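Local coordinates for protein tricorn protease (PDB 1K32) that cleaves peptides as a hexameric serine protease with beta-propeller domains, probably degrading further the fragments that the proteasome releases, at residues G194-I199 against D1013-K1018; G390-V395 against F426-N431. All blocks are in the same frame, centred on the assembly; numbering follows the deposited sequence.

Interaction 1 (G194-I199 against D1013-K1018)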
ATOM      1  N   GLY A 194     -69.678  -2.901 -43.133  1.00 40.99           N
ATOM      2  CA  GLY A 194     -68.649  -1.898 -42.932  1.00 38.68           C
ATOM      3  C   GLY A 194     -69.110  -0.635 -42.221  1.00 35.73           C
ATOM      4  O   GLY A 194     -68.284   0.130 -41.746  1.00 36.12           O
ATOM      5  N   ALA A 195     -70.417  -0.420 -42.141  1.00 34.10           N
ATOM      6  CA  ALA A 195     -70.984   0.762 -41.488  1.00 32.15           C
ATOM      7  C   ALA A 195     -71.541   0.410 -40.107  1.00 31.29           C
ATOM      8  O   ALA A 195     -72.252  -0.582 -39.946  1.00 30.68           O
ATOM      9  CB  ALA A 195     -72.086   1.358 -42.358  1.00 30.52           C
ATOM     10  N   PHE A 196     -71.230   1.230 -39.110  1.00 28.52           N
ATOM     11  CA  PHE A 196     -71.701   0.961 -37.759  1.00 28.12           C
ATOM     12  C   PHE A 196     -72.488   2.083 -37.109  1.00 26.81           C
ATOM     13  O   PHE A 196     -72.297   3.256 -37.406  1.00 25.47           O
ATOM     14  CB  PHE A 196     -70.527   0.599 -36.850  1.00 27.44           C
ATOM     15  CG  PHE A 196     -69.842  -0.674 -37.227  1.00 25.99           C
ATOM     16  CD1 PHE A 196     -69.051  -0.743 -38.368  1.00 26.65           C
ATOM     17  CD2 PHE A 196     -69.985  -1.812 -36.438  1.00 26.07           C
ATOM     18  CE1 PHE A 196     -68.408  -1.929 -38.717  1.00 25.62           C
ATOM     19  CE2 PHE A 196     -69.347  -2.999 -36.777  1.00 25.73           C
ATOM     20  CZ  PHE A 196     -68.555  -3.053 -37.922  1.00 26.23           C
ATOM     21  N   LYS A 197     -73.360   1.688 -36.191  1.00 26.26           N
ATOM     22  CA  LYS A 197     -74.196   2.610 -35.452  1.00 27.79           C
ATOM     23  C   LYS A 197     -74.102   2.269 -33.965  1.00 26.39           C
ATOM     24  O   LYS A 197     -74.037   1.101 -33.591  1.00 24.96           O
ATOM     25  CB  LYS A 197     -75.645   2.473 -35.928  1.00 30.28           C
ATOM     26  CG  LYS A 197     -76.668   3.148 -35.040  1.00 36.00           C
ATOM     27  CD  LYS A 197     -78.086   2.855 -35.524  1.00 38.77           C
ATOM     28  CE  LYS A 197     -79.118   3.581 -34.670  1.00 41.66           C
ATOM     29  NZ  LYS A 197     -80.517   3.269 -35.098  1.00 43.68           N
ATOM     30  N   LYS A 198     -74.081   3.291 -33.119  1.00 25.52           N
ATOM     31  CA  LYS A 198     -74.027   3.082 -31.674  1.00 25.79           C
ATOM     32  C   LYS A 198     -75.469   2.816 -31.214  1.00 26.40           C
ATOM     33  O   LYS A 198     -76.338   3.672 -31.384  1.00 27.48           O
ATOM     34  CB  LYS A 198     -73.474   4.336 -31.003  1.00 26.22           C
ATOM     35  CG  LYS A 198     -73.193   4.212 -29.515  1.00 28.62           C
ATOM     36  CD  LYS A 198     -72.627   5.522 -28.980  1.00 28.96           C
ATOM     37  CE  LYS A 198     -73.628   6.661 -29.214  1.00 27.44           C
ATOM     38  NZ  LYS A 198     -73.090   7.958 -28.752  1.00 30.20           N
ATOM     39  N   ILE A 199     -75.737   1.636 -30.655  1.00 26.07           N
ATOM     40  CA  ILE A 199     -77.102   1.308 -30.228  1.00 27.70           C
ATOM     41  C   ILE A 199     -77.359   1.309 -28.722  1.00 28.72           C
ATOM     42  O   ILE A 199     -78.498   1.491 -28.286  1.00 29.56           O
ATOM     43  CB  ILE A 199     -77.574  -0.063 -30.791  1.00 26.73           C
ATOM     44  CG1 ILE A 199     -76.511  -1.130 -30.534  1.00 26.71           C
ATOM     45  CG2 ILE A 199     -77.884   0.052 -32.279  1.00 27.20           C
ATOM     46  CD1 ILE A 199     -76.984  -2.532 -30.865  1.00 25.07           C
ATOM     47  N   ASP A1013     -64.568   4.085 -39.024  1.00 28.04           N
ATOM     48  CA  ASP A1013     -63.512   5.082 -39.203  1.00 26.49           C
ATOM     49  C   ASP A1013     -62.191   4.324 -39.148  1.00 25.54           C
ATOM     50  O   ASP A1013     -61.296   4.561 -39.953  1.00 26.05           O
ATOM     51  CB  ASP A1013     -63.569   6.142 -38.098  1.00 27.44           C
ATOM     52  CG  ASP A1013     -64.711   7.122 -38.290  1.00 30.51           C
ATOM     53  OD1 ASP A1013     -65.430   7.422 -37.315  1.00 30.47           O
ATOM     54  OD2 ASP A1013     -64.887   7.603 -39.427  1.00 33.06           O
ATOM     55  N   TYR A1014     -62.076   3.403 -38.196  1.00 24.38           N
ATOM     56  CA  TYR A1014     -60.864   2.598 -38.079  1.00 25.24           C
ATOM     57  C   TYR A1014     -60.721   1.709 -39.307  1.00 25.62           C
ATOM     58  O   TYR A1014     -59.620   1.510 -39.795  1.00 25.86           O
ATOM     59  CB  TYR A1014     -60.898   1.716 -36.832  1.00 23.24           C
ATOM     60  CG  TYR A1014     -60.737   2.478 -35.541  1.00 24.24           C
ATOM     61  CD1 TYR A1014     -61.846   2.832 -34.773  1.00 22.51           C
ATOM     62  CD2 TYR A1014     -59.473   2.837 -35.080  1.00 22.76           C
ATOM     63  CE1 TYR A1014     -61.691   3.522 -33.575  1.00 25.34           C
ATOM     64  CE2 TYR A1014     -59.309   3.530 -33.883  1.00 23.71           C
ATOM     65  CZ  TYR A1014     -60.416   3.864 -33.141  1.00 22.03           C
ATOM     66  OH  TYR A1014     -60.253   4.516 -31.952  1.00 25.58           O
ATOM     67  N   LEU A1015     -61.838   1.178 -39.796  1.00 27.15           N
ATOM     68  CA  LEU A1015     -61.819   0.324 -40.978  1.00 29.89           C
ATOM     69  C   LEU A1015     -61.282   1.073 -42.190  1.00 30.17           C
ATOM     70  O   LEU A1015     -60.519   0.517 -42.965  1.00 30.43           O
ATOM     71  CB  LEU A1015     -63.224  -0.198 -41.303  1.00 29.08           C
ATOM     72  CG  LEU A1015     -63.674  -1.509 -40.663  1.00 30.04           C
ATOM     73  CD1 LEU A1015     -65.062  -1.873 -41.191  1.00 27.65           C
ATOM     74  CD2 LEU A1015     -62.674  -2.618 -40.987  1.00 28.77           C
ATOM     75  N   SER A1016     -61.675   2.335 -42.344  1.00 31.66           N
ATOM     76  CA  SER A1016     -61.225   3.135 -43.480  1.00 33.55           C
ATOM     77  C   SER A1016     -59.840   3.750 -43.277  1.00 34.35           C
ATOM     78  O   SER A1016     -59.317   4.420 -44.165  1.00 35.09           O
ATOM     79  CB  SER A1016     -62.237   4.245 -43.788  1.00 33.78           C
ATOM     80  OG  SER A1016     -62.215   5.260 -42.798  1.00 36.30           O
ATOM     81  N   GLY A1017     -59.250   3.523 -42.107  1.00 34.81           N
ATOM     82  CA  GLY A1017     -57.931   4.064 -41.830  1.00 33.54           C
ATOM     83  C   GLY A1017     -57.897   5.569 -41.613  1.00 33.91           C
ATOM     84  O   GLY A1017     -56.851   6.197 -41.746  1.00 33.77           O
ATOM     85  N   LYS A1018     -59.037   6.157 -41.278  1.00 32.80           N
ATOM     86  CA  LYS A1018     -59.087   7.589 -41.054  1.00 33.08           C
ATOM     87  C   LYS A1018     -59.229   7.924 -39.573  1.00 31.46           C
ATOM     88  O   LYS A1018     -59.943   7.237 -38.844  1.00 31.36           O
ATOM     89  CB  LYS A1018     -60.257   8.197 -41.834  1.00 35.69           C
TER

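Interaction 2 (G390-V395 against F426-N431)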
ATOM      1  N   GLY A 390     -35.106   4.988  27.832  1.00 35.51           N
ATOM      2  CA  GLY A 390     -36.251   4.098  27.868  1.00 34.31           C
ATOM      3  C   GLY A 390     -37.399   4.440  28.803  1.00 34.77           C
ATOM      4  O   GLY A 390     -38.057   3.540  29.332  1.00 33.80           O
ATOM      5  N   LYS A 391     -37.650   5.726  29.014  1.00 33.58           N
ATOM      6  CA  LYS A 391     -38.747   6.123  29.878  1.00 33.31           C
ATOM      7  C   LYS A 391     -39.997   6.488  29.085  1.00 32.58           C
ATOM      8  O   LYS A 391     -41.112   6.343  29.580  1.00 33.43           O
ATOM      9  CB  LYS A 391     -38.327   7.290  30.769  1.00 35.33           C
ATOM     10  CG  LYS A 391     -37.514   6.852  31.972  1.00 39.57           C
ATOM     11  CD  LYS A 391     -37.029   8.043  32.783  1.00 43.14           C
ATOM     12  CE  LYS A 391     -36.686   7.624  34.206  1.00 46.54           C
ATOM     13  NZ  LYS A 391     -35.810   6.415  34.241  1.00 48.47           N
ATOM     14  N   PHE A 392     -39.824   6.945  27.850  1.00 28.68           N
ATOM     15  CA  PHE A 392     -40.983   7.311  27.050  1.00 27.00           C
ATOM     16  C   PHE A 392     -40.734   7.160  25.563  1.00 25.97           C
ATOM     17  O   PHE A 392     -39.600   7.139  25.103  1.00 23.13           O
ATOM     18  CB  PHE A 392     -41.421   8.756  27.347  1.00 25.40           C
ATOM     19  CG  PHE A 392     -40.413   9.803  26.938  1.00 25.88           C
ATOM     20  CD1 PHE A 392     -39.508  10.317  27.865  1.00 25.53           C
ATOM     21  CD2 PHE A 392     -40.354  10.261  25.620  1.00 25.73           C
ATOM     22  CE1 PHE A 392     -38.558  11.271  27.491  1.00 26.06           C
ATOM     23  CE2 PHE A 392     -39.407  11.216  25.229  1.00 26.78           C
ATOM     24  CZ  PHE A 392     -38.504  11.724  26.167  1.00 27.83           C
ATOM     25  N   ALA A 393     -41.821   7.042  24.819  1.00 24.47           N
ATOM     26  CA  ALA A 393     -41.748   6.935  23.385  1.00 24.14           C
ATOM     27  C   ALA A 393     -42.386   8.195  22.823  1.00 24.49           C
ATOM     28  O   ALA A 393     -43.152   8.871  23.519  1.00 23.13           O
ATOM     29  CB  ALA A 393     -42.520   5.712  22.908  1.00 23.84           C
ATOM     30  N   VAL A 394     -42.044   8.511  21.575  1.00 23.57           N
ATOM     31  CA  VAL A 394     -42.618   9.639  20.858  1.00 21.05           C
ATOM     32  C   VAL A 394     -43.356   9.010  19.670  1.00 23.05           C
ATOM     33  O   VAL A 394     -42.811   8.158  18.962  1.00 20.88           O
ATOM     34  CB  VAL A 394     -41.540  10.616  20.358  1.00 21.54           C
ATOM     35  CG1 VAL A 394     -42.188  11.732  19.549  1.00 20.07           C
ATOM     36  CG2 VAL A 394     -40.780  11.194  21.550  1.00 18.95           C
ATOM     37  N   VAL A 395     -44.597   9.433  19.466  1.00 22.34           N
ATOM     38  CA  VAL A 395     -45.451   8.889  18.412  1.00 23.34           C
ATOM     39  C   VAL A 395     -46.110   9.982  17.577  1.00 22.47           C
ATOM     40  O   VAL A 395     -46.363  11.080  18.072  1.00 23.60           O
ATOM     41  CB  VAL A 395     -46.584   8.004  19.047  1.00 24.78           C
ATOM     42  CG1 VAL A 395     -47.616   7.620  18.014  1.00 22.86           C
ATOM     43  CG2 VAL A 395     -45.976   6.764  19.670  1.00 25.50           C
ATOM     44  N   PHE A 426     -38.930  13.750  13.818  1.00 19.23           N
ATOM     45  CA  PHE A 426     -38.614  14.184  15.184  1.00 19.65           C
ATOM     46  C   PHE A 426     -37.409  13.462  15.750  1.00 20.07           C
ATOM     47  O   PHE A 426     -37.009  12.420  15.241  1.00 18.85           O
ATOM     48  CB  PHE A 426     -39.807  13.974  16.134  1.00 19.44           C
ATOM     49  CG  PHE A 426     -40.352  12.561  16.159  1.00 21.60           C
ATOM     50  CD1 PHE A 426     -41.537  12.249  15.501  1.00 20.97           C
ATOM     51  CD2 PHE A 426     -39.709  11.557  16.882  1.00 21.19           C
ATOM     52  CE1 PHE A 426     -42.079  10.961  15.568  1.00 21.87           C
ATOM     53  CE2 PHE A 426     -40.247  10.262  16.953  1.00 20.68           C
ATOM     54  CZ  PHE A 426     -41.429   9.966  16.300  1.00 19.07           C
ATOM     55  N   THR A 427     -36.846  14.016  16.819  1.00 20.67           N
ATOM     56  CA  THR A 427     -35.675  13.425  17.458  1.00 22.69           C
ATOM     57  C   THR A 427     -35.713  13.731  18.959  1.00 23.68           C
ATOM     58  O   THR A 427     -36.353  14.687  19.386  1.00 22.23           O
ATOM     59  CB  THR A 427     -34.361  13.985  16.828  1.00 21.26           C
ATOM     60  OG1 THR A 427     -33.258  13.162  17.210  1.00 22.10           O
ATOM     61  CG2 THR A 427     -34.093  15.427  17.285  1.00 21.07           C
ATOM     62  N   ILE A 428     -35.033  12.912  19.753  1.00 22.68           N
ATOM     63  CA  ILE A 428     -35.015  13.102  21.201  1.00 23.72           C
ATOM     64  C   ILE A 428     -33.595  13.292  21.688  1.00 23.60           C
ATOM     65  O   ILE A 428     -32.728  12.483  21.351  1.00 24.48           O
ATOM     66  CB  ILE A 428     -35.587  11.868  21.932  1.00 22.02           C
ATOM     67  CG1 ILE A 428     -36.889  11.433  21.269  1.00 22.19           C
ATOM     68  CG2 ILE A 428     -35.812  12.196  23.412  1.00 21.80           C
ATOM     69  CD1 ILE A 428     -37.424  10.133  21.793  1.00 21.84           C
ATOM     70  N   SER A 429     -33.359  14.334  22.492  1.00 22.40           N
ATOM     71  CA  SER A 429     -32.021  14.599  23.033  1.00 22.21           C
ATOM     72  C   SER A 429     -31.544  13.425  23.884  1.00 22.91           C
ATOM     73  O   SER A 429     -32.359  12.713  24.481  1.00 23.23           O
ATOM     74  CB  SER A 429     -32.011  15.892  23.869  1.00 24.29           C
ATOM     75  OG  SER A 429     -32.947  15.857  24.944  1.00 24.53           O
ATOM     76  N   ASP A 430     -30.230  13.220  23.946  1.00 23.96           N
ATOM     77  CA  ASP A 430     -29.679  12.109  24.719  1.00 26.01           C
ATOM     78  C   ASP A 430     -30.005  12.141  26.209  1.00 26.95           C
ATOM     79  O   ASP A 430     -30.073  11.093  26.839  1.00 26.84           O
ATOM     80  CB  ASP A 430     -28.163  12.017  24.548  1.00 28.89           C
ATOM     81  CG  ASP A 430     -27.756  11.422  23.210  1.00 32.60           C
ATOM     82  OD1 ASP A 430     -26.616  10.927  23.116  1.00 34.34           O
ATOM     83  OD2 ASP A 430     -28.564  11.456  22.257  1.00 33.94           O
ATOM     84  N   ASN A 431     -30.192  13.331  26.775  1.00 26.64           N
ATOM     85  CA  ASN A 431     -30.528  13.435  28.188  1.00 28.75           C
ATOM     86  C   ASN A 431     -32.049  13.381  28.384  1.00 29.87           C
ATOM     87  O   ASN A 431     -32.557  13.656  29.474  1.00 28.14           O
ATOM     88  CB  ASN A 431     -29.957  14.726  28.797  1.00 27.76           C
ATOM     89  CG  ASN A 431     -30.516  15.978  28.153  1.00 27.42           C
ATOM     90  OD1 ASN A 431     -31.542  15.938  27.479  1.00 25.25           O
ATOM     91  ND2 ASN A 431     -29.846  17.104  28.373  1.00 24.43           N
TER

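Interaction 1 (G194-I199 against D1013-K1018)
Leu1015 carries the contact of 1013-1018 with 194-199 through a single methyl group, CD1, which meets Gly194 and Phe196. The van der Waals part has two halves. CD1 of Leu1015 lies 3.8 Å from the carbonyl O of Gly194, and the same methyl meets the ring of Phe196 at its edge, near the ring plane, with CE1 of Phe196 4.2 Å from CD1 of Leu1015. The two side chains cross at about a right angle. In Phe196 the ring stands anti to the carbonyl carbon (chi1 -65°), which carries CE1 to the leucine. Only 81 Å² is buried.

No hydrogen bond links the segments, although His1012, just outside, bonds weakly to Phe196 O. Within 1013-1018 the bonds finish the helix: Gly1017, at positive phi, closes a Schellman motif in which Lys1018 N donates to Asp1013 O at 3.1 Å, and Ser1016 OG reaches that oxygen from the opposite face of the carbonyl plane.

This is plain packing of a beta-propeller blade, by its edge strand 195-200, against the short helix 1011-1015 near the chain's C-terminal end. Phe196 packs on Trp188 of strand 186-192 and Ile166 of strand 163-168, while Leu151, in a loop, touches both Phe196 and Leu1015.

Interaction 2 (G390-V395 against F426-N431)
Val394, Ile428 and Phe426 dominate this contact, which joins two successive four-stranded antiparallel sheets of a beta-propeller, the blades formed by 381-417 and 426-466. Strands 392-395 and 426-428 run nearly antiparallel (168°) with axes 8.9 Å apart, so the blades meet mainly through side chains, without hydrogen bonds between these segments.

Val394 points its two methyls at different partners. CG1, anti to the backbone N (chi1 177°), sits over the centre of the Phe426 ring in a CH-pi contact, 3.6 Å from the centroid. CG2 turns to Ile428, touching CD1 of that residue at 3.5 Å. Phe426 holds its ring between its own backbone N and carbonyl carbon (chi1 55°), which presents a face to the valine. Replacing Phe426 by an alanine would probably leave Val394 CG1 without its aromatic cover and open a gap between the blades, where Ile402 and Ala383 also pack on the phenylalanine side chain.

Ile428 spans two partners: beyond Val394 it lays CG2 obliquely against the Phe392 ring, CZ of Phe392 being 3.9 Å from CG2 of Ile428. Ile435 of strand 434-441 backs both Phe392 and Val394. At the far end of the Phe426 ring, CZ comes within 3.5 Å of the carbonyl O of Val394.

How the interactions relate
The two contacts illustrate how differently one long chain can use packing. Interaction 1 brings together segments more than 800 residues apart and sets a propeller blade early in the chain against a short helix that follows strand 1005-1006 of the parallel five-stranded sheet; interaction 2 joins two successive blades with only 30 residues between its segments, all of them within the sequence span that interaction 1 brackets. Their centres lie 69 Å apart, their nearest atoms about 51 Å, on opposite sides of the chain's centre, and they do not touch. Neither is touched by another subunit of the hexamer, and neither includes a residue identified as catalytic.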